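PDB 3BN1: perosamine synthetase from Caulobacter crescentus, which catalyses the pyridoxal phosphate-dependent transfer of an amino group from L-glutamate to GDP-4-keto-6-deoxy-D-mannose, giving GDP-perosamine for the bacterial O-antigen. Local coordinates for residues A56-N61 with L211-G216. Numbering follows the deposited sequence.
Sequences AIACNN and LLRGQG. With ACT (acetate ion), chain E.
Arg213, the last residue of helix 203-213, reaches Ala58 on strand 55-59, an outermost strand, within this chain, of the seven-stranded mixed sheet of the aspartate aminotransferase-type fold shared by DegT/DnrJ/EryC1 enzymes. Its NH1 donates a hydrogen bond to Ala58 O (2.9 Å, N-H...O angle 159°), approaching in the carbonyl plane on a lone pair, with the oxygen near the guanidinium plane. The side chain leaves the helix with CG anti to the backbone N (chi1 -177°) and stays extended until a bend at chi3 (63°), which sets the guanidinium beside the strand. Glu44 adds the charged partner: its OE2 forms a salt bridge with the same NH1 and accepts a hydrogen bond from Ala58 N, so one carboxylate oxygen ties arginine and strand backbone together.

The apolar share falls to Ile57, whose CG2 lies over one guanidinium face, 3.5 Å from Arg213 NH1 and 3.8 Å from Arg213 CD. The end of the Ile57 side chain leads away from Arg213, and the side chain also touches Ala206, Met209 and Arg210 of helix 203-213.

Beyond the helix end, Gln215 NE2 donates to Thr63 OG1 of the second subunit and to an acetate oxygen, ACT O, at 3.1 Å.

An arginine thus joins the helix end to strand 55-59 by one backbone carbonyl, while the carboxylate of Glu44 probably offsets its charge, close to the dimer interface.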
ATOM      1  N   ALA A  56       9.984 -15.079  -3.016  1.00 14.46           N
ATOM      2  CA  ALA A  56       9.673 -14.008  -2.065  1.00 10.70           C
ATOM      3  C   ALA A  56       9.108 -12.850  -2.900  1.00  8.25           C
ATOM      4  O   ALA A  56       9.668 -12.455  -3.944  1.00 17.46           O
ATOM      5  CB  ALA A  56      10.848 -13.606  -1.265  1.00  9.92           C
ATOM      6  N   ILE A  57       7.948 -12.382  -2.475  1.00  6.66           N
ATOM      7  CA  ILE A  57       7.190 -11.316  -3.135  1.00  3.99           C
ATOM      8  C   ILE A  57       7.098 -10.082  -2.252  1.00  4.21           C
ATOM      9  O   ILE A  57       6.412 -10.086  -1.225  1.00  8.50           O
ATOM     10  CB  ILE A  57       5.748 -11.849  -3.495  1.00  6.54           C
ATOM     11  CG1 ILE A  57       5.765 -13.065  -4.455  1.00 12.67           C
ATOM     12  CG2 ILE A  57       4.925 -10.735  -4.213  1.00  6.06           C
ATOM     13  CD1 ILE A  57       5.918 -14.486  -3.813  1.00  5.12           C
ATOM     14  N   ALA A  58       7.854  -9.045  -2.626  1.00  8.67           N
ATOM     15  CA  ALA A  58       7.966  -7.791  -1.899  1.00 16.12           C
ATOM     16  C   ALA A  58       6.689  -6.972  -2.090  1.00 13.34           C
ATOM     17  O   ALA A  58       6.198  -6.787  -3.197  1.00 10.35           O
ATOM     18  CB  ALA A  58       9.130  -7.011  -2.428  1.00 11.35           C
ATOM     19  N   CYS A  59       6.160  -6.463  -0.997  1.00  7.06           N
ATOM     20  CA  CYS A  59       4.872  -5.710  -1.001  1.00  4.37           C
ATOM     21  C   CYS A  59       5.074  -4.388  -0.283  1.00 13.95           C
ATOM     22  O   CYS A  59       6.075  -4.178   0.417  1.00 10.98           O
ATOM     23  CB  CYS A  59       3.937  -6.545  -0.112  1.00  6.23           C
ATOM     24  SG  CYS A  59       3.528  -8.177  -0.818  1.00 13.55           S
ATOM     25  N   ASN A  60       4.089  -3.521  -0.371  1.00  6.68           N
ATOM     26  CA  ASN A  60       4.259  -2.253   0.295  1.00  6.33           C
ATOM     27  C   ASN A  60       4.119  -2.204   1.810  1.00  6.48           C
ATOM     28  O   ASN A  60       4.511  -1.224   2.428  1.00 12.94           O
ATOM     29  CB  ASN A  60       3.518  -1.130  -0.415  1.00 10.56           C
ATOM     30  CG  ASN A  60       2.052  -1.447  -0.654  1.00 16.82           C
ATOM     31  OD1 ASN A  60       1.316  -0.619  -1.188  1.00 16.26           O
ATOM     32  ND2 ASN A  60       1.629  -2.645  -0.300  1.00  5.47           N
ATOM     33  N   ASN A  61       3.583  -3.259   2.400  1.00  9.29           N
ATOM     34  CA  ASN A  61       3.541  -3.393   3.847  1.00  9.70           C
ATOM     35  C   ASN A  61       3.170  -4.805   4.245  1.00  4.98           C
ATOM     36  O   ASN A  61       2.824  -5.619   3.401  1.00 11.38           O
ATOM     37  CB  ASN A  61       2.868  -2.248   4.607  1.00  9.71           C
ATOM     38  CG  ASN A  61       1.373  -2.141   4.317  1.00 18.93           C
ATOM     39  OD1 ASN A  61       0.634  -3.043   4.644  1.00 12.82           O
ATOM     40  ND2 ASN A  61       0.932  -1.045   3.702  1.00  5.39           N
ATOM     41  N   LEU A 211       0.795 -11.562  -9.858  1.00 11.06           N
ATOM     42  CA  LEU A 211      -0.297 -11.072 -10.702  1.00 15.25           C
ATOM     43  C   LEU A 211      -1.150 -10.013  -9.965  1.00 12.18           C
ATOM     44  O   LEU A 211      -1.403  -8.899 -10.477  1.00 10.91           O
ATOM     45  CB  LEU A 211      -1.198 -12.236 -11.126  1.00  6.79           C
ATOM     46  CG  LEU A 211      -2.283 -11.739 -12.116  1.00  8.65           C
ATOM     47  CD1 LEU A 211      -1.768 -11.111 -13.403  1.00  6.52           C
ATOM     48  CD2 LEU A 211      -3.145 -12.946 -12.425  1.00 14.41           C
ATOM     49  N   LEU A 212      -1.611 -10.381  -8.776  1.00  8.68           N
ATOM     50  CA  LEU A 212      -2.451  -9.458  -7.950  1.00  2.35           C
ATOM     51  C   LEU A 212      -1.720  -8.236  -7.445  1.00  8.14           C
ATOM     52  O   LEU A 212      -2.267  -7.144  -7.390  1.00  7.30           O
ATOM     53  CB  LEU A 212      -2.977 -10.196  -6.727  1.00  3.05           C
ATOM     54  CG  LEU A 212      -3.999 -11.303  -7.043  1.00 12.23           C
ATOM     55  CD1 LEU A 212      -4.077 -12.308  -5.866  1.00 15.67           C
ATOM     56  CD2 LEU A 212      -5.417 -10.665  -7.314  1.00  7.97           C
ATOM     57  N   ARG A 213      -0.474  -8.430  -7.074  1.00  5.05           N
ATOM     58  CA  ARG A 213       0.354  -7.334  -6.555  1.00  2.14           C
ATOM     59  C   ARG A 213       0.449  -6.210  -7.568  1.00 18.89           C
ATOM     60  O   ARG A 213       0.427  -5.037  -7.205  1.00  8.83           O
ATOM     61  CB  ARG A 213       1.763  -7.846  -6.255  1.00  4.55           C
ATOM     62  CG  ARG A 213       2.644  -6.726  -5.646  1.00 18.51           C
ATOM     63  CD  ARG A 213       4.058  -7.194  -5.383  1.00 12.45           C
ATOM     64  NE  ARG A 213       4.729  -7.572  -6.623  1.00 10.95           N
ATOM     65  CZ  ARG A 213       5.994  -8.010  -6.705  1.00 24.94           C
ATOM     66  NH1 ARG A 213       6.826  -8.116  -5.645  1.00  7.53           N
ATOM     67  NH2 ARG A 213       6.448  -8.366  -7.897  1.00 13.98           N
ATOM     68  N   GLY A 214       0.605  -6.605  -8.829  1.00 12.01           N
ATOM     69  CA  GLY A 214       0.805  -5.685  -9.954  1.00  9.35           C
ATOM     70  C   GLY A 214      -0.457  -5.297 -10.693  1.00 22.31           C
ATOM     71  O   GLY A 214      -0.499  -5.320 -11.937  1.00  7.67           O
ATOM     72  N   GLN A 215      -1.433  -4.846  -9.895  1.00  7.29           N
ATOM     73  CA  GLN A 215      -2.715  -4.354 -10.389  1.00  9.14           C
ATOM     74  C   GLN A 215      -3.453  -5.372 -11.218  1.00 11.19           C
ATOM     75  O   GLN A 215      -4.328  -4.980 -11.961  1.00 11.28           O
ATOM     76  CB  GLN A 215      -2.586  -3.064 -11.169  1.00  2.31           C
ATOM     77  CG  GLN A 215      -1.998  -1.901 -10.331  1.00  4.96           C
ATOM     78  CD  GLN A 215      -3.041  -1.081  -9.618  1.00  4.73           C
ATOM     79  OE1 GLN A 215      -4.086  -1.621  -9.252  1.00 10.20           O
ATOM     80  NE2 GLN A 215      -2.859   0.249  -9.565  1.00  9.41           N
ATOM     81  N   GLY A 216      -3.158  -6.669 -11.092  1.00  5.15           N
ATOM     82  CA  GLY A 216      -3.923  -7.655 -11.888  1.00  7.87           C
ATOM     83  C   GLY A 216      -3.586  -7.606 -13.420  1.00 13.05           C
ATOM     84  O   GLY A 216      -4.312  -8.185 -14.230  1.00 14.12           O
TER
HETATM   85  C   ACT E 372      -0.108   1.506 -12.063  1.00 33.64           C
HETATM   86  O   ACT E 372      -0.431   1.643 -10.846  1.00 11.03           O
HETATM   87  OXT ACT E 372       0.419   0.342 -12.520  1.00 15.54           O
HETATM   88  CH3 ACT E 372      -0.352   2.626 -13.037  1.00 14.15           C